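Local atomic coordinates of tRNA (cytosine(72)-C(5))-methyltransferase (PDB entry 5ZVE), a protein that transfers a methyl group from S-adenosyl-L-methionine to carbon 5 of the cytosine at position 72 of several tRNAs. Residues A4-L9 with E288-H293; P275-G280 with K292-T297; Y300-I305 with E331-F336. All coordinates share one frame; numbering follows the deposited sequence.

Interaction 1: residues A4-L9 with E288-H293; sequences AFPKEL and ERTLKH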
loop_
_atom_site.group_PDB
_atom_site.type_symbol
_atom_site.label_atom_id
_atom_site.label_comp_id
_atom_site.label_asym_id
_atom_site.label_seq_id
_atom_site.Cartn_x
_atom_site.Cartn_y
_atom_site.Cartn_z
ATOM N N ALA A 4 -8.096 11.605 -14.570
ATOM C CA ALA A 4 -7.215 10.509 -14.181
ATOM C C ALA A 4 -7.924 9.158 -14.196
ATOM O O ALA A 4 -7.277 8.110 -14.152
ATOM C CB ALA A 4 -6.644 10.768 -12.816
ATOM N N PHE A 5 -9.251 9.192 -14.257
ATOM C CA PHE A 5 -10.059 7.981 -14.179
ATOM C C PHE A 5 -10.876 7.804 -15.448
ATOM O O PHE A 5 -11.568 8.729 -15.869
ATOM C CB PHE A 5 -10.987 8.033 -12.961
ATOM C CG PHE A 5 -10.276 8.318 -11.668
ATOM C CD1 PHE A 5 -10.030 9.623 -11.268
ATOM C CD2 PHE A 5 -9.854 7.283 -10.853
ATOM C CE1 PHE A 5 -9.367 9.887 -10.086
ATOM C CE2 PHE A 5 -9.196 7.540 -9.667
ATOM C CZ PHE A 5 -8.952 8.844 -9.283
ATOM N N PRO A 6 -10.796 6.616 -16.065
ATOM C CA PRO A 6 -11.571 6.335 -17.277
ATOM C C PRO A 6 -13.060 6.508 -17.004
ATOM O O PRO A 6 -13.486 6.332 -15.864
ATOM C CB PRO A 6 -11.220 4.880 -17.603
ATOM C CG PRO A 6 -10.675 4.315 -16.339
ATOM C CD PRO A 6 -10.020 5.448 -15.619
ATOM N N LYS A 7 -13.827 6.857 -18.031
ATOM C CA LYS A 7 -15.215 7.268 -17.858
ATOM C C LYS A 7 -16.097 6.187 -17.240
ATOM O O LYS A 7 -16.901 6.479 -16.354
ATOM C CB LYS A 7 -15.807 7.698 -19.203
ATOM C CG LYS A 7 -17.232 8.220 -19.113
ATOM C CD LYS A 7 -17.229 9.689 -18.745
ATOM C CE LYS A 7 -18.582 10.172 -18.262
ATOM N NZ LYS A 7 -19.621 10.077 -19.320
ATOM N N GLU A 8 -15.953 4.946 -17.694
ATOM C CA GLU A 8 -16.814 3.877 -17.197
ATOM C C GLU A 8 -16.562 3.588 -15.719
ATOM O O GLU A 8 -17.486 3.246 -14.989
ATOM C CB GLU A 8 -16.650 2.595 -18.019
ATOM C CG GLU A 8 -15.245 2.044 -18.103
ATOM C CD GLU A 8 -15.234 0.606 -18.593
ATOM O OE1 GLU A 8 -14.136 0.027 -18.739
ATOM O OE2 GLU A 8 -16.328 0.050 -18.828
ATOM N N LEU A 9 -15.313 3.721 -15.282
ATOM C CA LEU A 9 -14.994 3.581 -13.866
ATOM C C LEU A 9 -15.612 4.723 -13.064
ATOM O O LEU A 9 -16.104 4.519 -11.951
ATOM C CB LEU A 9 -13.482 3.531 -13.642
ATOM C CG LEU A 9 -13.052 3.392 -12.179
ATOM C CD1 LEU A 9 -13.535 2.073 -11.603
ATOM C CD2 LEU A 9 -11.548 3.519 -12.036
ATOM N N GLU A 288 -5.333 3.107 -14.642
ATOM C CA GLU A 288 -5.331 2.328 -15.880
ATOM C C GLU A 288 -6.325 1.171 -15.863
ATOM O O GLU A 288 -6.837 0.771 -16.911
ATOM C CB GLU A 288 -3.928 1.786 -16.162
ATOM C CG GLU A 288 -2.844 2.854 -16.234
ATOM C CD GLU A 288 -1.886 2.778 -15.059
ATOM O OE1 GLU A 288 -2.275 2.209 -14.017
ATOM O OE2 GLU A 288 -0.749 3.286 -15.175
ATOM N N ARG A 289 -6.601 0.635 -14.679
ATOM C CA ARG A 289 -7.500 -0.507 -14.570
ATOM C C ARG A 289 -8.950 -0.058 -14.597
ATOM O O ARG A 289 -9.283 1.031 -14.130
ATOM C CB ARG A 289 -7.207 -1.313 -13.301
ATOM C CG ARG A 289 -6.040 -2.276 -13.470
ATOM C CD ARG A 289 -5.555 -2.807 -12.145
ATOM N NE ARG A 289 -4.294 -3.533 -12.277
ATOM C CZ ARG A 289 -3.561 -3.948 -11.246
ATOM N NH1 ARG A 289 -3.957 -3.703 -10.003
ATOM N NH2 ARG A 289 -2.426 -4.601 -11.456
ATOM N N THR A 290 -9.809 -0.899 -15.165
ATOM C CA THR A 290 -11.210 -0.552 -15.348
ATOM C C THR A 290 -12.133 -1.750 -15.095
ATOM O O THR A 290 -11.730 -2.732 -14.466
ATOM C CB THR A 290 -11.457 0.026 -16.758
ATOM O OG1 THR A 290 -12.820 0.454 -16.865
ATOM C CG2 THR A 290 -11.135 -1.005 -17.847
ATOM N N LEU A 291 -13.370 -1.654 -15.575
ATOM C CA LEU A 291 -14.421 -2.604 -15.209
ATOM C C LEU A 291 -14.080 -4.050 -15.541
ATOM O O LEU A 291 -14.268 -4.937 -14.711
ATOM C CB LEU A 291 -15.743 -2.221 -15.881
ATOM C CG LEU A 291 -16.701 -1.343 -15.064
ATOM C CD1 LEU A 291 -15.996 -0.134 -14.471
ATOM C CD2 LEU A 291 -17.901 -0.911 -15.899
ATOM N N LYS A 292 -13.590 -4.288 -16.752
ATOM C CA LYS A 292 -13.172 -5.628 -17.154
ATOM C C LYS A 292 -12.178 -6.238 -16.159
ATOM O O LYS A 292 -12.189 -7.446 -15.923
ATOM C CB LYS A 292 -12.571 -5.598 -18.562
ATOM C CG LYS A 292 -11.553 -4.485 -18.771
ATOM C CD LYS A 292 -10.771 -4.681 -20.059
ATOM C CE LYS A 292 -9.625 -3.693 -20.164
ATOM N NZ LYS A 292 -8.681 -4.055 -21.257
ATOM N N HIS A 293 -11.329 -5.395 -15.574
ATOM C CA HIS A 293 -10.345 -5.851 -14.595
ATOM C C HIS A 293 -10.973 -6.218 -13.254
ATOM O O HIS A 293 -10.500 -7.119 -12.567
ATOM C CB HIS A 293 -9.274 -4.783 -14.369
ATOM C CG HIS A 293 -8.465 -4.470 -15.587
ATOM N ND1 HIS A 293 -8.541 -3.259 -16.239
ATOM C CD2 HIS A 293 -7.560 -5.211 -16.271
ATOM C CE1 HIS A 293 -7.717 -3.266 -17.272
ATOM N NE2 HIS A 293 -7.109 -4.437 -17.312
#
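Glu-8 reaches across to the turn that starts helix 291-310, its chain crossing Thr-290 at about a right angle. Its OE1 is modelled 2.3 Å from Thr-290 OG1, with the hydroxyl as donor; so short a separation makes the exact geometry doubtful, although a carboxylate and a hydroxyl suit each other here. OE2 lies 3.5 Å from Leu-291 CD2, and the other branch of that leucine, CD1, packs 3.9 Å from Leu-9 CA. Pro-6 CG and Leu-9 CD2 rest in van der Waals contact on the carbonyl oxygen of Arg-289, Leu-9 CD2 at 4.0 Å from Arg-289 O. Thr-290 occupies the N-cap position, but its OG1 stands anti to the backbone N (chi1 -175°), turned to Glu-8, and makes no capping bond. Its backbone N instead donates to His-293 ND1 at 2.9 Å, close to the imidazole plane and nearly straight at 167°. CG atoms of Arg-289 and Lys-292 flank the two faces of this ring, while Arg-289 NH1 bonds to Thr-277 O. The contact thus joins helix 7-17 of the ferredoxin-like part to methyltransferase helix 291-310, while Phe-5, just ahead of helix 7-17, packs against Met-26 and Leu-29 of helix 19-29.

Interaction 2: residues P275-G280 with K292-T297; sequences PCTALG and KHIEAT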
loop_
_atom_site.group_PDB
_atom_site.type_symbol
_atom_site.label_atom_id
_atom_site.label_comp_id
_atom_site.label_asym_id
_atom_site.label_seq_id
_atom_site.Cartn_x
_atom_site.Cartn_y
_atom_site.Cartn_z
ATOM N N PRO A 275 -4.278 -10.248 -4.156
ATOM C CA PRO A 275 -4.040 -9.466 -5.371
ATOM C C PRO A 275 -5.347 -8.844 -5.834
ATOM O O PRO A 275 -6.375 -9.518 -5.827
ATOM C CB PRO A 275 -3.514 -10.505 -6.369
ATOM C CG PRO A 275 -3.921 -11.833 -5.802
ATOM C CD PRO A 275 -3.876 -11.654 -4.318
ATOM N N CYS A 276 -5.318 -7.572 -6.204
ATOM C CA CYS A 276 -6.546 -6.855 -6.504
ATOM C C CYS A 276 -6.284 -5.757 -7.514
ATOM O O CYS A 276 -5.137 -5.500 -7.871
ATOM C CB CYS A 276 -7.162 -6.273 -5.226
ATOM S SG CYS A 276 -6.168 -5.004 -4.399
ATOM N N THR A 277 -7.352 -5.113 -7.972
ATOM C CA THR A 277 -7.248 -4.044 -8.962
ATOM C C THR A 277 -6.539 -2.801 -8.406
ATOM O O THR A 277 -6.166 -1.902 -9.164
ATOM C CB THR A 277 -8.645 -3.657 -9.494
ATOM O OG1 THR A 277 -9.536 -3.443 -8.393
ATOM C CG2 THR A 277 -9.209 -4.776 -10.361
ATOM N N ALA A 278 -6.361 -2.764 -7.084
ATOM C CA ALA A 278 -5.625 -1.695 -6.402
ATOM C C ALA A 278 -6.215 -0.311 -6.659
ATOM O O ALA A 278 -5.488 0.678 -6.725
ATOM C CB ALA A 278 -4.155 -1.721 -6.806
ATOM N N LEU A 279 -7.536 -0.243 -6.782
ATOM C CA LEU A 279 -8.219 1.014 -7.064
ATOM C C LEU A 279 -8.066 2.027 -5.931
ATOM O O LEU A 279 -8.301 3.219 -6.121
ATOM C CB LEU A 279 -9.705 0.754 -7.341
ATOM C CG LEU A 279 -10.012 -0.120 -8.567
ATOM C CD1 LEU A 279 -11.497 -0.444 -8.660
ATOM C CD2 LEU A 279 -9.527 0.544 -9.859
ATOM N N GLY A 280 -7.668 1.553 -4.755
ATOM C CA GLY A 280 -7.569 2.410 -3.586
ATOM C C GLY A 280 -6.195 2.998 -3.316
ATOM O O GLY A 280 -6.038 3.811 -2.407
ATOM N N LYS A 292 -13.590 -4.288 -16.752
ATOM C CA LYS A 292 -13.172 -5.628 -17.154
ATOM C C LYS A 292 -12.178 -6.238 -16.159
ATOM O O LYS A 292 -12.189 -7.446 -15.923
ATOM C CB LYS A 292 -12.571 -5.598 -18.562
ATOM C CG LYS A 292 -11.553 -4.485 -18.771
ATOM C CD LYS A 292 -10.771 -4.681 -20.059
ATOM C CE LYS A 292 -9.625 -3.693 -20.164
ATOM N NZ LYS A 292 -8.681 -4.055 -21.257
ATOM N N HIS A 293 -11.329 -5.395 -15.574
ATOM C CA HIS A 293 -10.345 -5.851 -14.595
ATOM C C HIS A 293 -10.973 -6.218 -13.254
ATOM O O HIS A 293 -10.500 -7.119 -12.567
ATOM C CB HIS A 293 -9.274 -4.783 -14.369
ATOM C CG HIS A 293 -8.465 -4.470 -15.587
ATOM N ND1 HIS A 293 -8.541 -3.259 -16.239
ATOM C CD2 HIS A 293 -7.560 -5.211 -16.271
ATOM C CE1 HIS A 293 -7.717 -3.266 -17.272
ATOM N NE2 HIS A 293 -7.109 -4.437 -17.312
ATOM N N ILE A 294 -12.036 -5.516 -12.885
ATOM C CA ILE A 294 -12.714 -5.768 -11.623
ATOM C C ILE A 294 -13.344 -7.151 -11.619
ATOM O O ILE A 294 -13.151 -7.930 -10.685
ATOM C CB ILE A 294 -13.794 -4.705 -11.347
ATOM C CG1 ILE A 294 -13.142 -3.336 -11.129
ATOM C CG2 ILE A 294 -14.617 -5.088 -10.131
ATOM C CD1 ILE A 294 -14.133 -2.203 -10.963
ATOM N N GLU A 295 -14.078 -7.460 -12.682
ATOM C CA GLU A 295 -14.729 -8.758 -12.810
ATOM C C GLU A 295 -13.706 -9.887 -12.868
ATOM O O GLU A 295 -13.815 -10.869 -12.140
ATOM C CB GLU A 295 -15.619 -8.787 -14.052
ATOM C CG GLU A 295 -16.380 -10.089 -14.234
ATOM C CD GLU A 295 -17.095 -10.162 -15.569
ATOM O OE1 GLU A 295 -16.898 -9.251 -16.405
ATOM O OE2 GLU A 295 -17.852 -11.133 -15.782
ATOM N N ALA A 296 -12.699 -9.733 -13.720
ATOM C CA ALA A 296 -11.678 -10.764 -13.874
ATOM C C ALA A 296 -10.936 -11.011 -12.566
ATOM O O ALA A 296 -10.734 -12.154 -12.170
ATOM C CB ALA A 296 -10.701 -10.381 -14.972
ATOM N N THR A 297 -10.531 -9.935 -11.900
ATOM C CA THR A 297 -9.762 -10.052 -10.665
ATOM C C THR A 297 -10.605 -10.608 -9.518
ATOM O O THR A 297 -10.113 -11.397 -8.713
ATOM C CB THR A 297 -9.169 -8.699 -10.253
ATOM O OG1 THR A 297 -8.391 -8.176 -11.337
ATOM C CG2 THR A 297 -8.287 -8.845 -9.022
#
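The Pro-Cys pair of methyltransferase motif IV, Pro-275 and Cys-276, leans on helix 291-310 through the methyl of Thr-297. That CG2 stands 3.7 Å from Cys-276 CA and 3.8 Å from Pro-275 O, touching backbone rather than the cysteine side chain, whose bond from the main chain points away from the helix. Thr-277 follows, and its own methyl goes to the helix: CG2 sits 3.5 Å from His-293 O and 3.6 Å from Thr-297 OG1. Its hydroxyl lies between the backbone N and the carbonyl carbon (chi1 49°). Threonine suits this spot, because its methyl branch packs on the helix while its hydroxyl branch bonds to Glu-329 and Thr-324. In the Rossmann-like fold of class I methyltransferases this segment is the loop that leaves strand 267-273 beside the cofactor; Pro-275 touches the bound S-adenosyl-L-homocysteine, and Cys-276 packs against Cys-323, the predicted nucleophile. On the helix side, Thr-297 OG1 donates to His-293 O at 2.7 Å, tilted 25° from the carbonyl plane. The backbone N of Thr-297 reaches the same oxygen from the opposite face, so two bonds grip it. Further along, Leu-279 crosses Ile-294 at about a right angle, and their CD1 atoms meet at 3.9 Å, a purely apolar touch between two buried side chains.

Interaction 3: residues Y300-I305 with E331-F336; sequences YQRAFI and EGNVKF. With SAH (S-adenosyl-L-homocysteine), chain C.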
loop_
_atom_site.group_PDB
_atom_site.type_symbol
_atom_site.label_atom_id
_atom_site.label_comp_id
_atom_site.label_asym_id
_atom_site.label_seq_id
_atom_site.Cartn_x
_atom_site.Cartn_y
_atom_site.Cartn_z
ATOM N N TYR A 300 -10.735 -14.132 -9.995
ATOM C CA TYR A 300 -9.420 -14.665 -9.661
ATOM C C TYR A 300 -9.258 -14.842 -8.145
ATOM O O TYR A 300 -8.651 -15.806 -7.686
ATOM C CB TYR A 300 -8.339 -13.737 -10.224
ATOM C CG TYR A 300 -6.907 -14.154 -9.975
ATOM C CD1 TYR A 300 -6.422 -15.368 -10.446
ATOM C CD2 TYR A 300 -6.026 -13.314 -9.301
ATOM C CE1 TYR A 300 -5.107 -15.745 -10.236
ATOM C CE2 TYR A 300 -4.709 -13.680 -9.085
ATOM C CZ TYR A 300 -4.255 -14.897 -9.554
ATOM O OH TYR A 300 -2.945 -15.271 -9.345
ATOM N N GLN A 301 -9.823 -13.920 -7.372
ATOM C CA GLN A 301 -9.704 -13.964 -5.913
ATOM C C GLN A 301 -10.494 -15.121 -5.296
ATOM O O GLN A 301 -10.099 -15.670 -4.269
ATOM C CB GLN A 301 -10.166 -12.638 -5.308
ATOM C CG GLN A 301 -9.271 -11.454 -5.662
ATOM C CD GLN A 301 -9.968 -10.134 -5.450
ATOM O OE1 GLN A 301 -11.193 -10.082 -5.357
ATOM N NE2 GLN A 301 -9.197 -9.052 -5.390
ATOM N N ARG A 302 -11.609 -15.485 -5.930
ATOM C CA ARG A 302 -12.459 -16.564 -5.437
ATOM C C ARG A 302 -11.710 -17.885 -5.358
ATOM O O ARG A 302 -11.983 -18.707 -4.488
ATOM C CB ARG A 302 -13.704 -16.719 -6.308
ATOM C CG ARG A 302 -14.761 -15.670 -6.028
ATOM C CD ARG A 302 -15.929 -15.757 -6.995
ATOM N NE ARG A 302 -16.669 -14.500 -7.019
ATOM C CZ ARG A 302 -16.772 -13.718 -8.087
ATOM N NH1 ARG A 302 -16.208 -14.079 -9.232
ATOM N NH2 ARG A 302 -17.458 -12.585 -8.019
ATOM N N ALA A 303 -10.774 -18.088 -6.275
ATOM C CA ALA A 303 -9.937 -19.276 -6.245
ATOM C C ALA A 303 -9.106 -19.331 -4.965
ATOM O O ALA A 303 -9.010 -20.384 -4.331
ATOM C CB ALA A 303 -9.044 -19.320 -7.476
ATOM N N PHE A 304 -8.520 -18.193 -4.584
ATOM C CA PHE A 304 -7.782 -18.077 -3.322
ATOM C C PHE A 304 -8.672 -18.346 -2.113
ATOM O O PHE A 304 -8.326 -19.116 -1.212
ATOM C CB PHE A 304 -7.175 -16.676 -3.171
ATOM C CG PHE A 304 -6.085 -16.363 -4.152
ATOM C CD1 PHE A 304 -6.386 -16.058 -5.470
ATOM C CD2 PHE A 304 -4.760 -16.331 -3.749
ATOM C CE1 PHE A 304 -5.381 -15.755 -6.376
ATOM C CE2 PHE A 304 -3.751 -16.023 -4.648
ATOM C CZ PHE A 304 -4.062 -15.735 -5.960
ATOM N N ILE A 305 -9.827 -17.693 -2.117
ATOM C CA ILE A 305 -10.773 -17.750 -1.018
ATOM C C ILE A 305 -11.229 -19.175 -0.754
ATOM O O ILE A 305 -11.225 -19.640 0.386
ATOM C CB ILE A 305 -12.000 -16.887 -1.319
ATOM C CG1 ILE A 305 -11.624 -15.404 -1.329
ATOM C CG2 ILE A 305 -13.100 -17.187 -0.322
ATOM C CD1 ILE A 305 -12.716 -14.509 -1.881
ATOM N N GLU A 331 -17.265 -6.784 -0.869
ATOM C CA GLU A 331 -18.511 -7.295 -0.302
ATOM C C GLU A 331 -19.056 -8.464 -1.127
ATOM O O GLU A 331 -19.595 -9.425 -0.575
ATOM C CB GLU A 331 -19.559 -6.185 -0.191
ATOM C CG GLU A 331 -19.294 -5.184 0.932
ATOM C CD GLU A 331 -18.405 -4.028 0.499
ATOM O OE1 GLU A 331 -17.793 -4.111 -0.593
ATOM O OE2 GLU A 331 -18.318 -3.036 1.253
ATOM N N GLY A 332 -18.910 -8.376 -2.443
ATOM C CA GLY A 332 -19.356 -9.436 -3.329
ATOM C C GLY A 332 -18.666 -10.760 -3.058
ATOM O O GLY A 332 -19.305 -11.808 -3.048
ATOM N N ASN A 333 -17.359 -10.714 -2.821
ATOM C CA ASN A 333 -16.602 -11.927 -2.535
ATOM C C ASN A 333 -16.778 -12.409 -1.100
ATOM O O ASN A 333 -16.494 -13.569 -0.788
ATOM C CB ASN A 333 -15.117 -11.720 -2.829
ATOM C CG ASN A 333 -14.743 -12.146 -4.231
ATOM O OD1 ASN A 333 -15.537 -12.781 -4.923
ATOM N ND2 ASN A 333 -13.529 -11.815 -4.652
ATOM N N VAL A 334 -17.235 -11.529 -0.215
ATOM C CA VAL A 334 -17.534 -11.988 1.128
ATOM C C VAL A 334 -18.844 -12.781 1.148
ATOM O O VAL A 334 -18.946 -13.792 1.839
ATOM C CB VAL A 334 -17.618 -10.850 2.136
ATOM C CG1 VAL A 334 -17.829 -11.439 3.518
ATOM C CG2 VAL A 334 -16.330 -10.040 2.121
ATOM N N LYS A 335 -19.837 -12.323 0.391
ATOM C CA LYS A 335 -21.077 -13.081 0.213
ATOM C C LYS A 335 -20.800 -14.500 -0.281
ATOM O O LYS A 335 -21.422 -15.456 0.179
ATOM C CB LYS A 335 -22.019 -12.365 -0.756
ATOM C CG LYS A 335 -22.658 -11.121 -0.184
ATOM C CD LYS A 335 -23.620 -10.510 -1.174
ATOM C CE LYS A 335 -24.341 -9.321 -0.570
ATOM N NZ LYS A 335 -25.402 -8.807 -1.483
ATOM N N PHE A 336 -19.870 -14.621 -1.224
ATOM C CA PHE A 336 -19.365 -15.919 -1.657
ATOM C C PHE A 336 -18.911 -16.770 -0.461
ATOM O O PHE A 336 -19.285 -17.936 -0.340
ATOM C CB PHE A 336 -18.215 -15.723 -2.648
ATOM C CG PHE A 336 -17.508 -16.994 -3.036
ATOM C CD1 PHE A 336 -18.151 -17.961 -3.792
ATOM C CD2 PHE A 336 -16.186 -17.206 -2.675
ATOM C CE1 PHE A 336 -17.496 -19.124 -4.159
ATOM C CE2 PHE A 336 -15.527 -18.368 -3.039
ATOM C CZ PHE A 336 -16.184 -19.328 -3.784
HETATM N N SAH C . 0.409 -9.016 1.705
HETATM C CA SAH C . 1.585 -8.375 1.126
HETATM C CB SAH C . 1.274 -7.783 -0.249
HETATM C CG SAH C . 0.349 -8.611 -1.145
HETATM S SD SAH C . 0.407 -8.014 -2.853
HETATM C C SAH C . 2.207 -7.324 2.049
HETATM O O SAH C . 1.607 -6.898 3.036
HETATM O OXT SAH C . 3.332 -6.875 1.833
HETATM C "C5'" SAH C . -0.329 -9.528 -3.535
HETATM C "C4'" SAH C . 0.670 -10.656 -3.780
HETATM O "O4'" SAH C . -0.004 -11.791 -4.286
HETATM C "C3'" SAH C . 1.759 -10.329 -4.794
HETATM O "O3'" SAH C . 3.009 -10.344 -4.145
HETATM C "C2'" SAH C . 1.732 -11.459 -5.806
HETATM O "O2'" SAH C . 3.028 -11.964 -6.010
HETATM C "C1'" SAH C . 0.882 -12.509 -5.121
HETATM N N9 SAH C . 0.156 -13.402 -6.050
HETATM C C8 SAH C . -0.519 -13.079 -7.200
HETATM N N7 SAH C . -1.041 -14.213 -7.726
HETATM C C5 SAH C . -0.709 -15.254 -6.930
HETATM C C6 SAH C . -0.975 -16.617 -6.996
HETATM N N6 SAH C . -1.692 -17.127 -7.996
HETATM N N1 SAH C . -0.491 -17.448 -6.008
HETATM C C2 SAH C . 0.254 -16.929 -4.966
HETATM N N3 SAH C . 0.516 -15.577 -4.908
HETATM C C4 SAH C . 0.041 -14.754 -5.875
#
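The Phe-336 ring carries Arg-302 over one face and Ile-305 at its edge. Arg-302 CG makes a CH-pi contact, 4.2 Å from the ring centroid and displaced toward the rim, while Ile-305 CG2 comes near the ring plane 3.8 Å from Phe-336 CE2. The phenylalanine's bond to CB points toward 300-305, and CG stands anti to the backbone N (chi1 173°). The axes of the two helical segments run 38° apart. The amide of Asn-333 stands almost perpendicular to the Arg-302 guanidinium, with OD1 2.9 Å from Arg-302 NE. Its ND2 bonds to Ala-298 O, and its CB packs 3.8 Å from Ile-305 CD1. Beside it, Gln-301 NE2 bonds to Pro-275 O, tying the helix to the motif IV loop.

The other side of helix 291-310 serves the cofactor. Phe-304 CE1 lies over one face of the Tyr-300 ring, and Phe-304 presents an edge to the adenine, CZ 3.4 Å from SAH C6. SAH N6 donates to Tyr-300 OH at 2.6 Å with an angle of 156°, and SAH N7 lies at the tyrosine's edge. Aromatic and apolar packing, with the amide of Asn-333 among it, thus joins the two helices, while on the pocket side a hydroxyl accepting from the adenine amine probably helps the enzyme recognise that base.

Overall arrangement
Helix 291-310 runs through all three contacts: interactions 1 and 2 share Lys-292 and His-293 near its start, and interaction 3 uses a later turn. Interaction 1 is a surface contact between the ferredoxin-like and methyltransferase parts, pairing a carboxylate with a hydroxyl, at a doubtful short distance, beside leucine packing. Interaction 2 is partly buried and joins helix to loop by methyl groups and backbone, with no hydrogen bond across it. Interaction 3 is buried, a helix-helix contact mixing aromatic and apolar packing with amide and guanidinium groups. An arginine from interaction 1 and a glutamine from interaction 3 both reach the 275-280 loop. Interactions 1 and 3 do not touch, their centres lying about 21 Å apart.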